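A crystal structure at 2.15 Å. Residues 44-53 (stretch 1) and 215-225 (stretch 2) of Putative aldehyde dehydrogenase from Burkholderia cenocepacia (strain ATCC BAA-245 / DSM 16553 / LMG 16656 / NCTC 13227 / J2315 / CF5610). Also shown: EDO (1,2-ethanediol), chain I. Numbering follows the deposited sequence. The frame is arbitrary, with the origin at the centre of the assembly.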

# COMPACT_ATOMS: atom_id res chain seq x y z
N ALA A 44 12.72 40.47 12.60
CA ALA A 44 11.67 40.87 13.51
C ALA A 44 11.66 40.00 14.76
O ALA A 44 11.70 38.77 14.67
CB ALA A 44 10.31 40.82 12.82
N ARG A 45 11.61 40.64 15.93
CA ARG A 45 11.52 39.91 17.19
C ARG A 45 10.07 39.52 17.45
O ARG A 45 9.32 40.25 18.10
CB ARG A 45 12.07 40.75 18.34
CG ARG A 45 12.07 40.04 19.69
CD ARG A 45 12.70 40.90 20.77
NE ARG A 45 12.69 40.23 22.07
CZ ARG A 45 13.26 40.72 23.16
NH1 ARG A 45 13.90 41.88 23.12
NH2 ARG A 45 13.20 40.04 24.30
N GLY A 46 9.67 38.36 16.93
CA GLY A 46 8.30 37.92 17.01
C GLY A 46 7.81 37.57 18.40
O GLY A 46 8.53 36.95 19.19
N THR A 47 6.59 37.97 18.70
CA THR A 47 5.97 37.67 19.99
C THR A 47 4.62 37.01 19.78
O THR A 47 4.24 36.71 18.65
CB THR A 47 5.80 38.94 20.84
OG1 THR A 47 5.10 39.94 20.09
CG2 THR A 47 7.16 39.50 21.25
N ALA A 48 3.90 36.78 20.88
CA ALA A 48 2.61 36.10 20.85
C ALA A 48 1.57 36.72 19.89
O ALA A 48 0.87 35.99 19.20
CB ALA A 48 2.03 36.02 22.26
N PRO A 49 1.46 38.07 19.86
CA PRO A 49 0.50 38.62 18.90
C PRO A 49 0.83 38.29 17.44
O PRO A 49 -0.08 38.09 16.64
CB PRO A 49 0.59 40.13 19.14
CG PRO A 49 1.04 40.26 20.54
CD PRO A 49 1.99 39.12 20.75
N ASP A 50 2.12 38.23 17.12
CA ASP A 50 2.55 37.90 15.77
C ASP A 50 2.17 36.47 15.41
O ASP A 50 1.75 36.19 14.28
CB ASP A 50 4.06 38.09 15.63
CG ASP A 50 4.51 39.49 15.99
OD1 ASP A 50 3.77 40.45 15.67
OD2 ASP A 50 5.59 39.64 16.60
N ILE A 51 2.31 35.56 16.37
CA ILE A 51 1.93 34.17 16.18
C ILE A 51 0.42 34.07 15.98
O ILE A 51 -0.06 33.30 15.14
CB ILE A 51 2.39 33.30 17.36
CG1 ILE A 51 3.92 33.19 17.38
CG2 ILE A 51 1.77 31.91 17.29
CD1 ILE A 51 4.49 32.48 16.16
N GLU A 52 -0.33 34.87 16.74
CA GLU A 52 -1.79 34.89 16.64
C GLU A 52 -2.24 35.24 15.23
O GLU A 52 -3.15 34.60 14.69
CB GLU A 52 -2.37 35.89 17.64
CG GLU A 52 -3.88 36.07 17.54
CD GLU A 52 -4.64 34.83 17.95
OE1 GLU A 52 -4.16 34.10 18.85
OE2 GLU A 52 -5.72 34.57 17.38
N ARG A 53 -1.61 36.24 14.63
CA ARG A 53 -1.95 36.67 13.28
C ARG A 53 -1.55 35.62 12.24
O ARG A 53 -2.24 35.43 11.24
CB ARG A 53 -1.28 38.01 12.96
CG ARG A 53 -1.63 39.12 13.92
CD ARG A 53 -0.95 40.43 13.55
NE ARG A 53 -1.06 41.42 14.61
CZ ARG A 53 -0.51 42.63 14.57
NH1 ARG A 53 0.20 43.00 13.51
NH2 ARG A 53 -0.67 43.47 15.59
N HIS A 215 12.14 31.06 23.03
CA HIS A 215 11.43 31.21 24.30
C HIS A 215 10.34 32.27 24.22
O HIS A 215 9.59 32.48 25.18
CB HIS A 215 12.41 31.55 25.42
CG HIS A 215 12.98 32.93 25.34
ND1 HIS A 215 14.15 33.21 24.67
CD2 HIS A 215 12.54 34.11 25.84
CE1 HIS A 215 14.41 34.50 24.76
NE2 HIS A 215 13.45 35.07 25.47
N GLU A 216 10.24 32.94 23.08
CA GLU A 216 9.18 33.92 22.86
C GLU A 216 8.25 33.48 21.74
O GLU A 216 7.15 32.99 22.00
CB GLU A 216 9.78 35.30 22.54
CG GLU A 216 10.40 36.00 23.74
CD GLU A 216 10.86 37.41 23.42
OE1 GLU A 216 11.16 37.70 22.24
OE2 GLU A 216 10.91 38.24 24.35
N ALA A 217 8.69 33.64 20.50
CA ALA A 217 7.87 33.29 19.34
C ALA A 217 7.67 31.78 19.25
O ALA A 217 6.56 31.31 18.99
CB ALA A 217 8.51 33.81 18.06
N GLY A 218 8.74 31.02 19.46
CA GLY A 218 8.67 29.57 19.39
C GLY A 218 7.73 28.98 20.42
O GLY A 218 6.97 28.06 20.12
N ALA A 219 7.78 29.51 21.64
CA ALA A 219 6.90 29.06 22.71
C ALA A 219 5.45 29.41 22.41
O ALA A 219 4.55 28.62 22.68
CB ALA A 219 7.33 29.67 24.04
N ALA A 220 5.23 30.60 21.86
CA ALA A 220 3.88 31.06 21.54
C ALA A 220 3.22 30.15 20.51
O ALA A 220 2.01 29.94 20.54
CB ALA A 220 3.92 32.49 21.03
N LEU A 221 4.02 29.61 19.60
CA LEU A 221 3.53 28.67 18.60
C LEU A 221 3.09 27.38 19.28
O LEU A 221 1.99 26.88 19.05
CB LEU A 221 4.60 28.39 17.54
CG LEU A 221 4.28 27.50 16.34
CD1 LEU A 221 5.11 27.91 15.14
CD2 LEU A 221 4.51 26.02 16.65
N ALA A 222 3.96 26.84 20.13
CA ALA A 222 3.71 25.57 20.79
C ALA A 222 2.52 25.63 21.74
O ALA A 222 1.86 24.61 21.99
CB ALA A 222 4.96 25.12 21.55
N ARG A 223 2.23 26.82 22.26
CA ARG A 223 1.11 27.00 23.18
C ARG A 223 -0.21 27.26 22.46
O ARG A 223 -1.28 27.11 23.05
CB ARG A 223 1.39 28.16 24.14
CG ARG A 223 2.58 27.97 25.07
CD ARG A 223 2.69 29.16 26.01
NE ARG A 223 4.00 29.26 26.65
CZ ARG A 223 4.28 28.72 27.83
NH1 ARG A 223 3.36 28.04 28.50
NH2 ARG A 223 5.50 28.86 28.34
N HIS A 224 -0.14 27.68 21.20
CA HIS A 224 -1.32 28.15 20.49
C HIS A 224 -2.31 27.02 20.20
O HIS A 224 -1.94 26.01 19.61
CB HIS A 224 -0.92 28.84 19.19
CG HIS A 224 -1.91 29.86 18.73
ND1 HIS A 224 -3.12 29.53 18.15
CD2 HIS A 224 -1.88 31.22 18.77
CE1 HIS A 224 -3.79 30.63 17.85
NE2 HIS A 224 -3.06 31.67 18.22
N PRO A 225 -3.57 27.21 20.62
CA PRO A 225 -4.65 26.23 20.46
C PRO A 225 -5.18 26.13 19.04
O PRO A 225 -5.95 25.22 18.74
CB PRO A 225 -5.75 26.75 21.41
CG PRO A 225 -5.11 27.86 22.21
CD PRO A 225 -4.03 28.41 21.34
C1 EDO I . 5.26 34.79 24.06
O1 EDO I . 5.97 33.55 24.09
C2 EDO I . 6.19 35.91 23.62
O2 EDO I . 5.49 37.16 23.62
O HOH W 1 10.96 36.90 19.57

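A molecule of 1,2-ethanediol, probably from the crystallisation liquor, links the two stretches. The backbone N of A48 donates a hydrogen bond to O2 of the diol at 3.2 Å. The diol O1 donates to the backbone O of E216, and at 2.5 Å between O1 and O that bond is very short. The diol thus joins the first turn of one helix to a carbonyl of the other.

The direct contact has a polar pair at each end and an apolar middle. At one end R45 reaches E216 with an extended side chain, all of chi1 to chi3 being t. The salt bridge is two-pronged. R45 NE donates to E216 OE1 at 3.0 Å, almost linearly at 175°, and R45 NH2 donates to E216 OE2 at 2.9 Å. The carboxylate therefore meets the guanidinium at its edge. Water 1 adds to this end by donating to both G46 O, at 2.5 Å, and E216 OE1, at 2.8 Å.

The backbones come close at G46 and T47. G46 O lies 3.3 Å from A217 CB, and the CA atoms of T47 and A217 are 4.8 Å apart. The backbone N of T47 donates to D50 OD2 at 2.9 Å.

I51 is the centre of the apolar part and has the largest covered area. Its CG1 packs 3.7 Å from A220 CB, and its CG2 lies 3.9 Å from L221 CA. A48 CB adds a looser contact with A220 CB at 4.2 Å. The small alanine side chains accompany a helix-axis approach of 8.7 Å, at an angle of 44°.

At the far end H224 NE2 donates to E52 OE1 at 2.7 Å. H224 CD2 also lies 4.0 Å from I51 CG2, so the imidazole touches both the polar and apolar parts.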